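Local coordinates for beta-galacturonidase (Eisenbergiella tayi, PDB 6NCW), which probably hydrolyses terminal beta-linked galacturonate residues from glycosides, as a family 2 glycoside hydrolase of a human gut bacterium, at residues A[403-415]-A[419-431]. Sequence-based numbering, arbitrary orientation.
Sequences YRPRSSASCRFKT and LGYPEVVSYNIYP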
loop_
_atom_site.group_PDB
_atom_site.type_symbol
_atom_site.label_atom_id
_atom_site.label_comp_id
_atom_site.label_asym_id
_atom_site.label_seq_id
_atom_site.Cartn_x
_atom_site.Cartn_y
_atom_site.Cartn_z
ATOM N N TYR A 403 -23.747 -40.592 16.055
ATOM C CA TYR A 403 -24.881 -39.930 15.424
ATOM C C TYR A 403 -24.502 -38.904 14.358
ATOM O O TYR A 403 -25.112 -38.899 13.280
ATOM C CB TYR A 403 -25.753 -39.282 16.508
ATOM C CG TYR A 403 -26.158 -40.298 17.565
ATOM C CD1 TYR A 403 -25.675 -40.223 18.870
ATOM C CD2 TYR A 403 -26.984 -41.367 17.235
ATOM C CE1 TYR A 403 -26.038 -41.176 19.826
ATOM C CE2 TYR A 403 -27.349 -42.323 18.178
ATOM C CZ TYR A 403 -26.878 -42.229 19.466
ATOM O OH TYR A 403 -27.252 -43.193 20.387
ATOM N N ARG A 404 -23.500 -38.052 14.594
ATOM C CA ARG A 404 -23.139 -37.050 13.598
ATOM C C ARG A 404 -22.491 -37.686 12.367
ATOM O O ARG A 404 -21.743 -38.662 12.475
ATOM C CB ARG A 404 -22.173 -36.024 14.177
ATOM C CG ARG A 404 -22.771 -34.981 15.100
ATOM C CD ARG A 404 -21.635 -34.139 15.638
ATOM N NE ARG A 404 -22.035 -32.981 16.420
ATOM C CZ ARG A 404 -22.049 -32.948 17.752
ATOM N NH1 ARG A 404 -21.704 -34.029 18.449
ATOM N NH2 ARG A 404 -22.390 -31.827 18.382
ATOM N N PRO A 405 -22.733 -37.127 11.189
ATOM C CA PRO A 405 -22.025 -37.594 9.991
ATOM C C PRO A 405 -20.538 -37.264 10.052
ATOM O O PRO A 405 -20.089 -36.408 10.819
ATOM C CB PRO A 405 -22.714 -36.833 8.852
ATOM C CG PRO A 405 -23.257 -35.619 9.486
ATOM C CD PRO A 405 -23.666 -36.030 10.887
ATOM N N ARG A 406 -19.769 -37.973 9.231
ATOM C CA ARG A 406 -18.325 -37.795 9.145
ATOM C C ARG A 406 -17.918 -37.573 7.699
ATOM O O ARG A 406 -18.626 -37.973 6.768
ATOM C CB ARG A 406 -17.566 -39.012 9.683
ATOM C CG ARG A 406 -18.054 -39.500 11.039
ATOM C CD ARG A 406 -17.660 -40.976 11.262
ATOM N NE ARG A 406 -18.470 -41.865 10.438
ATOM C CZ ARG A 406 -18.316 -43.181 10.375
ATOM N NH1 ARG A 406 -17.382 -43.784 11.099
ATOM N NH2 ARG A 406 -19.104 -43.897 9.593
ATOM N N SER A 407 -16.743 -36.959 7.518
ATOM C CA SER A 407 -16.216 -36.681 6.186
ATOM C C SER A 407 -14.720 -36.385 6.289
ATOM O O SER A 407 -14.124 -36.436 7.367
ATOM C CB SER A 407 -16.963 -35.517 5.530
ATOM O OG SER A 407 -16.738 -35.474 4.128
ATOM N N SER A 408 -14.121 -36.078 5.143
ATOM C CA SER A 408 -12.723 -35.676 5.027
ATOM C C SER A 408 -12.605 -34.845 3.758
ATOM O O SER A 408 -13.100 -35.265 2.712
ATOM C CB SER A 408 -11.792 -36.891 4.940
ATOM O OG SER A 408 -10.445 -36.491 4.719
ATOM N N ALA A 409 -11.961 -33.676 3.848
ATOM C CA ALA A 409 -11.705 -32.853 2.665
ATOM C C ALA A 409 -10.594 -33.492 1.833
ATOM O O ALA A 409 -9.432 -33.510 2.248
ATOM C CB ALA A 409 -11.340 -31.430 3.077
ATOM N N SER A 410 -10.943 -34.036 0.667
ATOM C CA SER A 410 -9.968 -34.697 -0.190
ATOM C C SER A 410 -9.443 -33.774 -1.278
ATOM O O SER A 410 -10.166 -32.924 -1.803
ATOM C CB SER A 410 -10.566 -35.933 -0.861
ATOM O OG SER A 410 -9.647 -36.476 -1.803
ATOM N N CYS A 411 -8.181 -33.982 -1.649
ATOM C CA CYS A 411 -7.648 -33.415 -2.883
ATOM C C CYS A 411 -7.153 -34.491 -3.844
ATOM O O CYS A 411 -6.477 -34.162 -4.825
ATOM C CB CYS A 411 -6.520 -32.423 -2.582
ATOM S SG CYS A 411 -5.115 -33.208 -1.800
ATOM N N ARG A 412 -7.470 -35.768 -3.588
ATOM C CA ARG A 412 -7.034 -36.875 -4.441
ATOM C C ARG A 412 -8.024 -37.012 -5.596
ATOM O O ARG A 412 -8.927 -37.854 -5.602
ATOM C CB ARG A 412 -6.914 -38.169 -3.640
ATOM C CG ARG A 412 -5.771 -38.174 -2.612
ATOM C CD ARG A 412 -4.541 -37.394 -3.116
ATOM N NE ARG A 412 -3.337 -37.689 -2.342
ATOM C CZ ARG A 412 -2.759 -36.860 -1.474
ATOM N NH1 ARG A 412 -3.268 -35.656 -1.251
ATOM N NH2 ARG A 412 -1.661 -37.238 -0.830
ATOM N N PHE A 413 -7.834 -36.154 -6.596
ATOM C CA PHE A 413 -8.753 -35.997 -7.718
ATOM C C PHE A 413 -8.866 -37.290 -8.525
ATOM O O PHE A 413 -7.981 -37.601 -9.326
ATOM C CB PHE A 413 -8.271 -34.830 -8.589
ATOM C CG PHE A 413 -9.252 -34.381 -9.640
ATOM C CD1 PHE A 413 -9.103 -34.777 -10.966
ATOM C CD2 PHE A 413 -10.290 -33.524 -9.317
ATOM C CE1 PHE A 413 -9.985 -34.348 -11.944
ATOM C CE2 PHE A 413 -11.174 -33.091 -10.294
ATOM C CZ PHE A 413 -11.018 -33.499 -11.610
ATOM N N LYS A 414 -9.936 -38.057 -8.289
ATOM C CA LYS A 414 -10.262 -39.292 -9.005
ATOM C C LYS A 414 -9.324 -40.447 -8.673
ATOM O O LYS A 414 -9.240 -41.415 -9.431
ATOM C CB LYS A 414 -10.310 -39.056 -10.523
ATOM C CG LYS A 414 -11.433 -38.087 -10.928
ATOM C CD LYS A 414 -11.269 -37.519 -12.320
ATOM C CE LYS A 414 -10.504 -38.416 -13.253
ATOM N NZ LYS A 414 -10.381 -37.724 -14.562
ATOM N N THR A 415 -8.636 -40.374 -7.530
ATOM C CA THR A 415 -7.732 -41.414 -7.070
ATOM C C THR A 415 -7.942 -41.756 -5.599
ATOM O O THR A 415 -7.231 -42.616 -5.068
ATOM C CB THR A 415 -6.270 -40.987 -7.282
ATOM O OG1 THR A 415 -5.973 -39.867 -6.443
ATOM C CG2 THR A 415 -6.019 -40.589 -8.737
ATOM N N LEU A 419 -13.449 -43.120 -0.141
ATOM C CA LEU A 419 -14.752 -42.478 -0.157
ATOM C C LEU A 419 -15.880 -43.417 0.251
ATOM O O LEU A 419 -17.006 -42.950 0.456
ATOM C CB LEU A 419 -15.022 -41.886 -1.539
ATOM C CG LEU A 419 -14.052 -40.805 -2.011
ATOM C CD1 LEU A 419 -14.463 -40.317 -3.391
ATOM C CD2 LEU A 419 -13.958 -39.629 -1.002
ATOM N N GLY A 420 -15.615 -44.717 0.384
ATOM C CA GLY A 420 -16.638 -45.594 0.920
ATOM C C GLY A 420 -16.904 -45.392 2.398
ATOM O O GLY A 420 -17.983 -45.754 2.880
ATOM N N TYR A 421 -15.958 -44.791 3.124
ATOM C CA TYR A 421 -16.060 -44.721 4.580
ATOM C C TYR A 421 -16.945 -43.591 5.111
ATOM O O TYR A 421 -17.722 -43.834 6.039
ATOM C CB TYR A 421 -14.673 -44.599 5.208
ATOM C CG TYR A 421 -13.766 -45.797 5.031
ATOM C CD1 TYR A 421 -12.591 -45.694 4.302
ATOM C CD2 TYR A 421 -14.057 -47.019 5.644
ATOM C CE1 TYR A 421 -11.736 -46.765 4.156
ATOM C CE2 TYR A 421 -13.198 -48.113 5.502
ATOM C CZ TYR A 421 -12.046 -47.977 4.749
ATOM O OH TYR A 421 -11.189 -49.039 4.593
ATOM N N PRO A 422 -16.856 -42.357 4.617
ATOM C CA PRO A 422 -17.629 -41.271 5.237
ATOM C C PRO A 422 -19.088 -41.233 4.795
ATOM O O PRO A 422 -19.478 -41.764 3.751
ATOM C CB PRO A 422 -16.901 -40.009 4.759
ATOM C CG PRO A 422 -16.331 -40.400 3.437
ATOM C CD PRO A 422 -15.892 -41.828 3.629
ATOM N N GLU A 423 -19.887 -40.515 5.588
ATOM C CA GLU A 423 -21.263 -40.231 5.198
ATOM C C GLU A 423 -21.359 -39.159 4.122
ATOM O O GLU A 423 -22.339 -39.132 3.370
ATOM C CB GLU A 423 -22.090 -39.784 6.404
ATOM C CG GLU A 423 -22.469 -40.904 7.358
ATOM C CD GLU A 423 -21.291 -41.415 8.150
ATOM O OE1 GLU A 423 -20.396 -40.614 8.534
ATOM O OE2 GLU A 423 -21.258 -42.630 8.385
ATOM N N VAL A 424 -20.401 -38.240 4.069
ATOM C CA VAL A 424 -20.385 -37.166 3.083
ATOM C C VAL A 424 -19.058 -37.221 2.350
ATOM O O VAL A 424 -18.016 -37.463 2.973
ATOM C CB VAL A 424 -20.591 -35.788 3.746
ATOM C CG1 VAL A 424 -20.606 -34.661 2.693
ATOM C CG2 VAL A 424 -21.873 -35.788 4.549
ATOM N N VAL A 425 -19.102 -37.031 1.021
ATOM C CA VAL A 425 -17.897 -36.907 0.197
ATOM C C VAL A 425 -17.561 -35.430 0.036
ATOM O O VAL A 425 -18.423 -34.634 -0.351
ATOM C CB VAL A 425 -18.097 -37.555 -1.181
ATOM C CG1 VAL A 425 -16.813 -37.436 -1.993
ATOM C CG2 VAL A 425 -18.563 -39.009 -1.051
ATOM N N SER A 426 -16.311 -35.060 0.308
ATOM C CA SER A 426 -15.902 -33.660 0.258
ATOM C C SER A 426 -14.608 -33.505 -0.519
ATOM O O SER A 426 -13.684 -34.313 -0.375
ATOM C CB SER A 426 -15.726 -33.096 1.672
ATOM O OG SER A 426 -16.916 -33.273 2.399
ATOM N N TYR A 427 -14.538 -32.453 -1.336
ATOM C CA TYR A 427 -13.384 -32.221 -2.191
ATOM C C TYR A 427 -12.936 -30.765 -2.147
ATOM O O TYR A 427 -13.757 -29.850 -2.127
ATOM C CB TYR A 427 -13.698 -32.639 -3.617
ATOM C CG TYR A 427 -13.176 -34.027 -3.907
ATOM C CD1 TYR A 427 -13.977 -35.158 -3.741
ATOM C CD2 TYR A 427 -11.866 -34.209 -4.308
ATOM C CE1 TYR A 427 -13.472 -36.447 -4.002
ATOM C CE2 TYR A 427 -11.358 -35.471 -4.569
ATOM C CZ TYR A 427 -12.151 -36.582 -4.420
ATOM O OH TYR A 427 -11.589 -37.814 -4.692
ATOM N N ASN A 428 -11.625 -30.571 -2.070
ATOM C CA ASN A 428 -10.986 -29.272 -2.255
ATOM C C ASN A 428 -10.584 -29.136 -3.721
ATOM O O ASN A 428 -9.827 -29.968 -4.237
ATOM C CB ASN A 428 -9.754 -29.151 -1.361
ATOM C CG ASN A 428 -10.076 -29.379 0.100
ATOM O OD1 ASN A 428 -11.234 -29.267 0.512
ATOM N ND2 ASN A 428 -9.056 -29.683 0.901
ATOM N N ILE A 429 -11.090 -28.112 -4.395
ATOM C CA ILE A 429 -10.773 -27.907 -5.812
ATOM C C ILE A 429 -10.455 -26.440 -6.037
ATOM O O ILE A 429 -11.080 -25.557 -5.435
ATOM C CB ILE A 429 -11.916 -28.352 -6.761
ATOM C CG1 ILE A 429 -13.158 -27.486 -6.577
ATOM C CG2 ILE A 429 -12.228 -29.843 -6.594
ATOM C CD1 ILE A 429 -14.272 -27.768 -7.604
ATOM N N TYR A 430 -9.495 -26.172 -6.929
ATOM C CA TYR A 430 -9.136 -24.792 -7.272
ATOM C C TYR A 430 -9.092 -24.509 -8.781
ATOM O O TYR A 430 -8.122 -23.941 -9.286
ATOM C CB TYR A 430 -7.797 -24.463 -6.636
ATOM C CG TYR A 430 -7.839 -24.409 -5.123
ATOM C CD1 TYR A 430 -7.624 -25.544 -4.362
ATOM C CD2 TYR A 430 -8.087 -23.205 -4.460
ATOM C CE1 TYR A 430 -7.635 -25.479 -2.973
ATOM C CE2 TYR A 430 -8.098 -23.133 -3.088
ATOM C CZ TYR A 430 -7.875 -24.271 -2.348
ATOM O OH TYR A 430 -7.889 -24.196 -0.968
ATOM N N PRO A 431 -10.145 -24.850 -9.529
ATOM C CA PRO A 431 -10.182 -24.433 -10.940
ATOM C C PRO A 431 -10.266 -22.919 -11.022
ATOM O O PRO A 431 -10.929 -22.272 -10.199
ATOM C CB PRO A 431 -11.456 -25.092 -11.483
ATOM C CG PRO A 431 -12.351 -25.189 -10.220
ATOM C CD PRO A 431 -11.372 -25.579 -9.145
#
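Arg406 grips Glu423 side-on where the segments begin to run together. In this salt bridge Arg406 NE donates to Glu423 OE1 and Arg406 NH2 to Glu423 OE2 (2.8 Å), each meeting a syn lone pair, with the guanidinium and carboxylate planes 18° apart. A bend at chi2 (71°) turns the glutamate chain back toward strand 406-410, where OE1 also takes Arg406 N (2.8 Å) on its anti lone pair, which should restrict rotation of the carboxylate. Arg406 NH1 reaches Tyr394 O on helix 384-400.

Further along, Ser426 OG donates to Ser407 OG (2.8 Å), which donates to Val424 O (2.6 Å) from above the carbonyl plane, a short hydrogen-bonded chain ending on a carbonyl. Ser410 and Tyr427 pair in parallel: Ser410 N binds Ser426 O, and Asn428 N binds Ser410 O (2.8 Å). Ser410 CB sits over one face of the Tyr427 ring, 4.0 Å from its centroid, while the phenol OH extends to Arg412 O (2.8 Å). Thr415 N approaches that carbonyl from the opposite face; Ser410 OG accepts from Arg412 N in an ST turn and hydrogen-bonds to Asp416.

The amide end of Asn428 meets Ala409 CB obliquely, with OD1 3.4 Å from it and hydrogen-bonded to Thr464 OG1; alongside lie Asn377 and Glu465, which bind galacturonate. These are adjacent parallel strands of a TIM barrel, their C-terminal ends leading into the active site.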